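Side-chain contacts in geranylgeranyl pyrophosphate synthetase (Pyrococcus horikoshii, PDB 1WY0), which probably condenses isopentenyl diphosphate with allylic diphosphates to make the twenty-carbon chain of geranylgeranyl diphosphate, a building block of archaeal membrane lipids: residues A[12-17]-A[50-55]; A[57-60]-A[64-67]. All blocks are in the same frame, centred on the assembly; numbering follows the deposited sequence.

Contact 1 (A[12-17]-A[50-55]); sequences KEKAKL and RPFVVL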
ATOM      1  N   LYS A  12     -22.414  -8.772 -15.294  1.00 56.15           N
ATOM      2  CA  LYS A  12     -22.654  -9.632 -14.139  1.00 57.72           C
ATOM      3  C   LYS A  12     -22.170 -11.049 -14.408  1.00 59.19           C
ATOM      4  O   LYS A  12     -21.820 -11.780 -13.481  1.00 59.06           O
ATOM      5  CB  LYS A  12     -24.144  -9.666 -13.799  1.00 58.34           C
ATOM      6  CG  LYS A  12     -24.470 -10.393 -12.501  1.00 59.13           C
ATOM      7  CD  LYS A  12     -25.974 -10.471 -12.279  1.00 60.17           C
ATOM      8  CE  LYS A  12     -26.311 -10.834 -10.836  1.00 60.83           C
ATOM      9  NZ  LYS A  12     -26.652  -9.645  -9.999  1.00 61.81           N
ATOM     10  N   GLU A  13     -22.164 -11.430 -15.683  1.00 60.80           N
ATOM     11  CA  GLU A  13     -21.721 -12.757 -16.097  1.00 62.17           C
ATOM     12  C   GLU A  13     -20.220 -12.896 -15.859  1.00 61.32           C
ATOM     13  O   GLU A  13     -19.756 -13.898 -15.310  1.00 61.24           O
ATOM     14  CB  GLU A  13     -22.033 -12.966 -17.581  1.00 63.90           C
ATOM     15  CG  GLU A  13     -21.972 -14.402 -18.051  1.00 67.34           C
ATOM     16  CD  GLU A  13     -21.982 -14.512 -19.567  1.00 69.82           C
ATOM     17  OE1 GLU A  13     -23.018 -14.181 -20.190  1.00 70.27           O
ATOM     18  OE2 GLU A  13     -20.948 -14.933 -20.136  1.00 71.49           O
ATOM     19  N   LYS A  14     -19.467 -11.886 -16.283  1.00 60.42           N
ATOM     20  CA  LYS A  14     -18.016 -11.877 -16.113  1.00 59.76           C
ATOM     21  C   LYS A  14     -17.637 -11.739 -14.634  1.00 58.54           C
ATOM     22  O   LYS A  14     -16.654 -12.316 -14.178  1.00 57.78           O
ATOM     23  CB  LYS A  14     -17.397 -10.723 -16.909  1.00 59.87           C
ATOM     24  CG  LYS A  14     -17.681 -10.754 -18.405  1.00 61.91           C
ATOM     25  CD  LYS A  14     -16.724 -11.692 -19.124  1.00 63.55           C
ATOM     26  CE  LYS A  14     -16.835 -11.566 -20.637  1.00 64.29           C
ATOM     27  NZ  LYS A  14     -15.814 -12.398 -21.334  1.00 64.98           N
ATOM     28  N   ALA A  15     -18.431 -10.968 -13.894  1.00 57.65           N
ATOM     29  CA  ALA A  15     -18.191 -10.742 -12.473  1.00 56.17           C
ATOM     30  C   ALA A  15     -17.968 -12.045 -11.706  1.00 55.84           C
ATOM     31  O   ALA A  15     -17.126 -12.103 -10.806  1.00 54.89           O
ATOM     32  CB  ALA A  15     -19.360  -9.973 -11.870  1.00 56.57           C
ATOM     33  N   LYS A  16     -18.719 -13.084 -12.063  1.00 54.15           N
ATOM     34  CA  LYS A  16     -18.597 -14.381 -11.408  1.00 54.73           C
ATOM     35  C   LYS A  16     -17.175 -14.927 -11.428  1.00 53.15           C
ATOM     36  O   LYS A  16     -16.646 -15.330 -10.396  1.00 52.89           O
ATOM     37  CB  LYS A  16     -19.520 -15.410 -12.070  1.00 56.82           C
ATOM     38  CG  LYS A  16     -20.979 -15.333 -11.644  1.00 59.11           C
ATOM     39  CD  LYS A  16     -21.785 -16.454 -12.297  1.00 60.68           C
ATOM     40  CE  LYS A  16     -23.133 -16.668 -11.615  1.00 61.73           C
ATOM     41  NZ  LYS A  16     -24.130 -17.304 -12.538  1.00 61.25           N
ATOM     42  N   LEU A  17     -16.572 -14.956 -12.612  1.00 51.75           N
ATOM     43  CA  LEU A  17     -15.217 -15.466 -12.782  1.00 51.07           C
ATOM     44  C   LEU A  17     -14.253 -14.631 -11.960  1.00 49.99           C
ATOM     45  O   LEU A  17     -13.385 -15.151 -11.265  1.00 47.59           O
ATOM     46  CB  LEU A  17     -14.798 -15.386 -14.253  1.00 53.12           C
ATOM     47  CG  LEU A  17     -15.807 -15.783 -15.335  1.00 55.54           C
ATOM     48  CD1 LEU A  17     -15.409 -15.134 -16.657  1.00 54.63           C
ATOM     49  CD2 LEU A  17     -15.863 -17.303 -15.464  1.00 55.06           C
ATOM     50  N   ARG A  50     -14.443  -2.131 -13.734  1.00 40.08           N
ATOM     51  CA  ARG A  50     -13.053  -2.052 -14.164  1.00 38.04           C
ATOM     52  C   ARG A  50     -12.573  -3.383 -14.720  1.00 37.23           C
ATOM     53  O   ARG A  50     -12.021  -3.433 -15.813  1.00 36.53           O
ATOM     54  CB  ARG A  50     -12.170  -1.579 -13.006  1.00 37.26           C
ATOM     55  CG  ARG A  50     -12.397  -0.109 -12.713  1.00 35.78           C
ATOM     56  CD  ARG A  50     -11.679   0.403 -11.476  1.00 34.00           C
ATOM     57  NE  ARG A  50     -12.084   1.780 -11.216  1.00 33.48           N
ATOM     58  CZ  ARG A  50     -13.306   2.143 -10.837  1.00 33.51           C
ATOM     59  NH1 ARG A  50     -14.251   1.232 -10.655  1.00 32.08           N
ATOM     60  NH2 ARG A  50     -13.591   3.424 -10.668  1.00 33.78           N
ATOM     61  N   PRO A  51     -12.774  -4.481 -13.977  1.00 37.23           N
ATOM     62  CA  PRO A  51     -12.338  -5.787 -14.476  1.00 37.79           C
ATOM     63  C   PRO A  51     -13.056  -6.102 -15.793  1.00 39.52           C
ATOM     64  O   PRO A  51     -12.471  -6.669 -16.713  1.00 39.65           O
ATOM     65  CB  PRO A  51     -12.750  -6.739 -13.356  1.00 38.60           C
ATOM     66  CG  PRO A  51     -12.695  -5.886 -12.137  1.00 37.92           C
ATOM     67  CD  PRO A  51     -13.309  -4.595 -12.609  1.00 37.42           C
ATOM     68  N   PHE A  52     -14.329  -5.726 -15.874  1.00 40.99           N
ATOM     69  CA  PHE A  52     -15.115  -5.952 -17.082  1.00 42.65           C
ATOM     70  C   PHE A  52     -14.447  -5.271 -18.268  1.00 43.67           C
ATOM     71  O   PHE A  52     -14.409  -5.813 -19.367  1.00 44.49           O
ATOM     72  CB  PHE A  52     -16.538  -5.399 -16.923  1.00 43.05           C
ATOM     73  CG  PHE A  52     -17.431  -5.669 -18.110  1.00 43.38           C
ATOM     74  CD1 PHE A  52     -17.887  -6.954 -18.380  1.00 43.90           C
ATOM     75  CD2 PHE A  52     -17.804  -4.638 -18.964  1.00 43.65           C
ATOM     76  CE1 PHE A  52     -18.702  -7.207 -19.481  1.00 44.71           C
ATOM     77  CE2 PHE A  52     -18.620  -4.879 -20.070  1.00 44.05           C
ATOM     78  CZ  PHE A  52     -19.070  -6.169 -20.327  1.00 41.42           C
ATOM     79  N   VAL A  53     -13.917  -4.077 -18.044  1.00 43.06           N
ATOM     80  CA  VAL A  53     -13.258  -3.351 -19.111  1.00 42.73           C
ATOM     81  C   VAL A  53     -12.007  -4.099 -19.531  1.00 44.04           C
ATOM     82  O   VAL A  53     -11.631  -4.097 -20.705  1.00 45.12           O
ATOM     83  CB  VAL A  53     -12.910  -1.925 -18.659  1.00 42.45           C
ATOM     84  CG1 VAL A  53     -12.034  -1.226 -19.695  1.00 39.95           C
ATOM     85  CG2 VAL A  53     -14.193  -1.150 -18.453  1.00 40.31           C
ATOM     86  N   VAL A  54     -11.371  -4.759 -18.573  1.00 43.30           N
ATOM     87  CA  VAL A  54     -10.169  -5.519 -18.866  1.00 42.86           C
ATOM     88  C   VAL A  54     -10.495  -6.666 -19.828  1.00 44.27           C
ATOM     89  O   VAL A  54     -10.023  -6.687 -20.964  1.00 43.07           O
ATOM     90  CB  VAL A  54      -9.546  -6.113 -17.578  1.00 42.83           C
ATOM     91  CG1 VAL A  54      -8.320  -6.930 -17.931  1.00 41.25           C
ATOM     92  CG2 VAL A  54      -9.171  -4.992 -16.605  1.00 43.01           C
ATOM     93  N   LEU A  55     -11.300  -7.614 -19.357  1.00 45.61           N
ATOM     94  CA  LEU A  55     -11.687  -8.775 -20.155  1.00 46.98           C
ATOM     95  C   LEU A  55     -12.366  -8.383 -21.463  1.00 46.18           C
ATOM     96  O   LEU A  55     -12.136  -9.010 -22.490  1.00 47.50           O
ATOM     97  CB  LEU A  55     -12.613  -9.692 -19.346  1.00 45.68           C
ATOM     98  CG  LEU A  55     -12.054 -10.142 -17.993  1.00 48.17           C
ATOM     99  CD1 LEU A  55     -13.046 -11.061 -17.297  1.00 47.69           C
ATOM    100  CD2 LEU A  55     -10.726 -10.845 -18.196  1.00 48.62           C
TER
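K14, F52 and L55 join two helices of the all-helical isoprenyl diphosphate synthase fold, the N-terminal helix 3-25 and the short helix 49-57: within residues 12-17 and 50-55, one lysine meets two hydrophobic residues. The two segments come closest at K14 and F52, whose CA atoms are 6.7 Å apart, and they bury 186 Å² between them. The aliphatic stem of K14, rather than its charge, makes the contact. Its CB and CG serve F52, while CD carries on to L55. The chain bends at its second torsion (chi2 -82°) and then runs straight, which takes CD to L55 instead of out over the phenyl ring. F52 and L55, one helical turn apart, thus receive successive carbons of the same side chain.

F52 is buried. Its CB points neither toward nor away from residues 12-17, but CG stands opposite the backbone N (chi1 -177°), and this brings the ring nearer to helix 3-25. On that helix R10 and I11 also touch the ring, and I18 packs on P51 and L55, extending the seam beyond K14. L55 reaches I69 of helix 69-90 as well, and V53 leans on S185 and A186 of helix 167-193, which places helix 49-57 among several neighbours. No hydrogen bond links the two segments, and the contact is purely van der Waals. K14 CD lies 4.2 Å from L55 CD1, the looser of its two touches. The lysine chain crosses F52 at about a right angle and meets the ring at its edge, near the ring plane, with K14 CG 3.8 Å from both F52 CD1 and F52 CE1.

Contact 2 (A[57-60]-A[64-67]); sequences STEA and DPLR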
ATOM      1  N   SER A  57     -11.878  -5.614 -23.084  1.00 49.03           N
ATOM      2  CA  SER A  57     -10.882  -4.972 -23.933  1.00 50.51           C
ATOM      3  C   SER A  57      -9.995  -5.991 -24.622  1.00 52.66           C
ATOM      4  O   SER A  57      -9.543  -5.771 -25.747  1.00 53.59           O
ATOM      5  CB  SER A  57     -10.016  -4.011 -23.120  1.00 49.55           C
ATOM      6  OG  SER A  57     -10.694  -2.787 -22.897  1.00 49.09           O
ATOM      7  N   THR A  58      -9.747  -7.108 -23.948  1.00 53.66           N
ATOM      8  CA  THR A  58      -8.941  -8.161 -24.555  1.00 54.82           C
ATOM      9  C   THR A  58      -9.699  -8.877 -25.678  1.00 56.58           C
ATOM     10  O   THR A  58      -9.140  -9.628 -26.467  1.00 56.72           O
ATOM     11  CB  THR A  58      -8.558  -9.162 -23.463  1.00 54.30           C
ATOM     12  OG1 THR A  58      -7.789  -8.489 -22.461  1.00 55.34           O
ATOM     13  CG2 THR A  58      -7.713 -10.292 -24.055  1.00 54.73           C
ATOM     14  N   GLU A  59     -11.026  -8.653 -25.706  1.00 58.14           N
ATOM     15  CA  GLU A  59     -11.840  -9.282 -26.742  1.00 59.31           C
ATOM     16  C   GLU A  59     -12.021  -8.361 -27.950  1.00 60.34           C
ATOM     17  O   GLU A  59     -12.321  -8.786 -29.059  1.00 61.83           O
ATOM     18  CB  GLU A  59     -13.204  -9.624 -26.137  1.00 60.29           C
ATOM     19  CG  GLU A  59     -14.123 -10.334 -27.134  1.00 62.97           C
ATOM     20  CD  GLU A  59     -15.420 -10.702 -26.450  1.00 63.46           C
ATOM     21  OE1 GLU A  59     -16.342 -11.132 -27.132  1.00 64.40           O
ATOM     22  OE2 GLU A  59     -15.499 -10.561 -25.233  1.00 63.36           O
ATOM     23  N   ALA A  60     -11.869  -7.051 -27.697  1.00 60.87           N
ATOM     24  CA  ALA A  60     -12.033  -6.090 -28.777  1.00 61.61           C
ATOM     25  C   ALA A  60     -10.782  -6.017 -29.651  1.00 61.77           C
ATOM     26  O   ALA A  60     -10.719  -5.305 -30.644  1.00 62.88           O
ATOM     27  CB  ALA A  60     -12.305  -4.721 -28.157  1.00 61.45           C
ATOM     28  N   ASP A  64     -10.105 -14.322 -26.136  1.00 66.85           N
ATOM     29  CA  ASP A  64      -9.726 -15.079 -24.952  1.00 67.73           C
ATOM     30  C   ASP A  64      -9.378 -14.163 -23.778  1.00 68.25           C
ATOM     31  O   ASP A  64      -8.230 -14.027 -23.364  1.00 68.38           O
ATOM     32  CB  ASP A  64      -8.538 -15.974 -25.296  1.00 68.43           C
ATOM     33  CG  ASP A  64      -8.563 -17.183 -24.374  1.00 69.42           C
ATOM     34  OD1 ASP A  64      -9.568 -17.346 -23.681  1.00 69.49           O
ATOM     35  OD2 ASP A  64      -7.595 -17.938 -24.355  1.00 70.41           O
ATOM     36  N   PRO A  65     -10.426 -13.495 -23.266  1.00 68.02           N
ATOM     37  CA  PRO A  65     -10.292 -12.659 -22.090  1.00 67.18           C
ATOM     38  C   PRO A  65      -9.900 -13.504 -20.879  1.00 66.44           C
ATOM     39  O   PRO A  65      -9.489 -13.004 -19.840  1.00 66.53           O
ATOM     40  CB  PRO A  65     -11.634 -11.978 -21.828  1.00 67.47           C
ATOM     41  CG  PRO A  65     -12.620 -12.393 -22.916  1.00 68.04           C
ATOM     42  CD  PRO A  65     -11.799 -13.492 -23.741  1.00 67.89           C
ATOM     43  N   LEU A  66     -10.077 -14.828 -21.045  1.00 65.00           N
ATOM     44  CA  LEU A  66      -9.792 -15.750 -19.954  1.00 63.61           C
ATOM     45  C   LEU A  66      -8.374 -15.594 -19.414  1.00 63.41           C
ATOM     46  O   LEU A  66      -8.083 -15.866 -18.257  1.00 63.70           O
ATOM     47  CB  LEU A  66      -9.994 -17.173 -20.465  1.00 63.69           C
ATOM     48  CG  LEU A  66     -11.449 -17.459 -20.835  1.00 63.71           C
ATOM     49  CD1 LEU A  66     -11.632 -18.858 -21.423  1.00 64.16           C
ATOM     50  CD2 LEU A  66     -12.393 -17.366 -19.637  1.00 63.53           C
ATOM     51  N   ARG A  67      -7.453 -15.188 -20.299  1.00 62.53           N
ATOM     52  CA  ARG A  67      -6.079 -15.045 -19.844  1.00 62.12           C
ATOM     53  C   ARG A  67      -5.839 -13.705 -19.144  1.00 60.55           C
ATOM     54  O   ARG A  67      -4.792 -13.459 -18.557  1.00 60.24           O
ATOM     55  CB  ARG A  67      -5.145 -15.254 -21.037  1.00 63.78           C
ATOM     56  CG  ARG A  67      -5.182 -16.712 -21.503  1.00 65.57           C
ATOM     57  CD  ARG A  67      -4.291 -16.975 -22.725  1.00 68.41           C
ATOM     58  NE  ARG A  67      -2.871 -16.890 -22.365  1.00 70.37           N
ATOM     59  CZ  ARG A  67      -2.279 -17.992 -21.869  1.00 71.69           C
ATOM     60  NH1 ARG A  67      -2.963 -19.116 -21.729  1.00 72.58           N
ATOM     61  NH2 ARG A  67      -0.991 -17.944 -21.525  1.00 71.17           N
TER
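The backbone doubles back after helix 49-57 and brings the T58 and P65 CA atoms to 5.3 Å, with only three residues between the segments; D64 takes positive phi (60°) just before the 3-10 turn that begins at P65. T58 faces this turn with its methyl. With OG1 beside the backbone N (chi1 -61°), CG2 lies anti to that N and rests 3.8 Å from D64 O and 4.0 Å from P65 CA. The hydroxyl branch is turned to other partners: OG1 bonds chiefly to G189 O of helix 167-193 and also lies in bonding reach of V54 O of helix 49-57, so the two carbonyls must share its one proton. The extended chain of E59 crosses P65 obliquely, and only OE2 touches the ring, 4.1 Å from P65 CG. A326 of helix 325-336 also packs on E59.

No hydrogen bond spans the two segments, so the turn closes through van der Waals contact. T58 divides its work chemically: the methyl packs on the D64-P65 backbone, while the buried hydroxyl turns to carbonyls of two helices, G189 O the stronger partner.

Overall arrangement
Both segments of contact 1 precede those of contact 2 in sequence, and the centres of the two contacts are about 10 Å apart on the same side of the chain's centre. Contact 2 lies farther out, its centre about 21 Å from that of the chain against 15 Å for contact 1. Helix 49-57 connects them: it supplies one half of contact 1, and the chain leaving its end forms the turn of contact 2 before helix 69-90 starts. P65 bridges the two, since it packs on L55 and K14 NZ comes 3.6 Å from P65 CG. The N-terminal helix 3-25 therefore touches helix 49-57 and, through K14, the P65 turn that leads to helix 69-90.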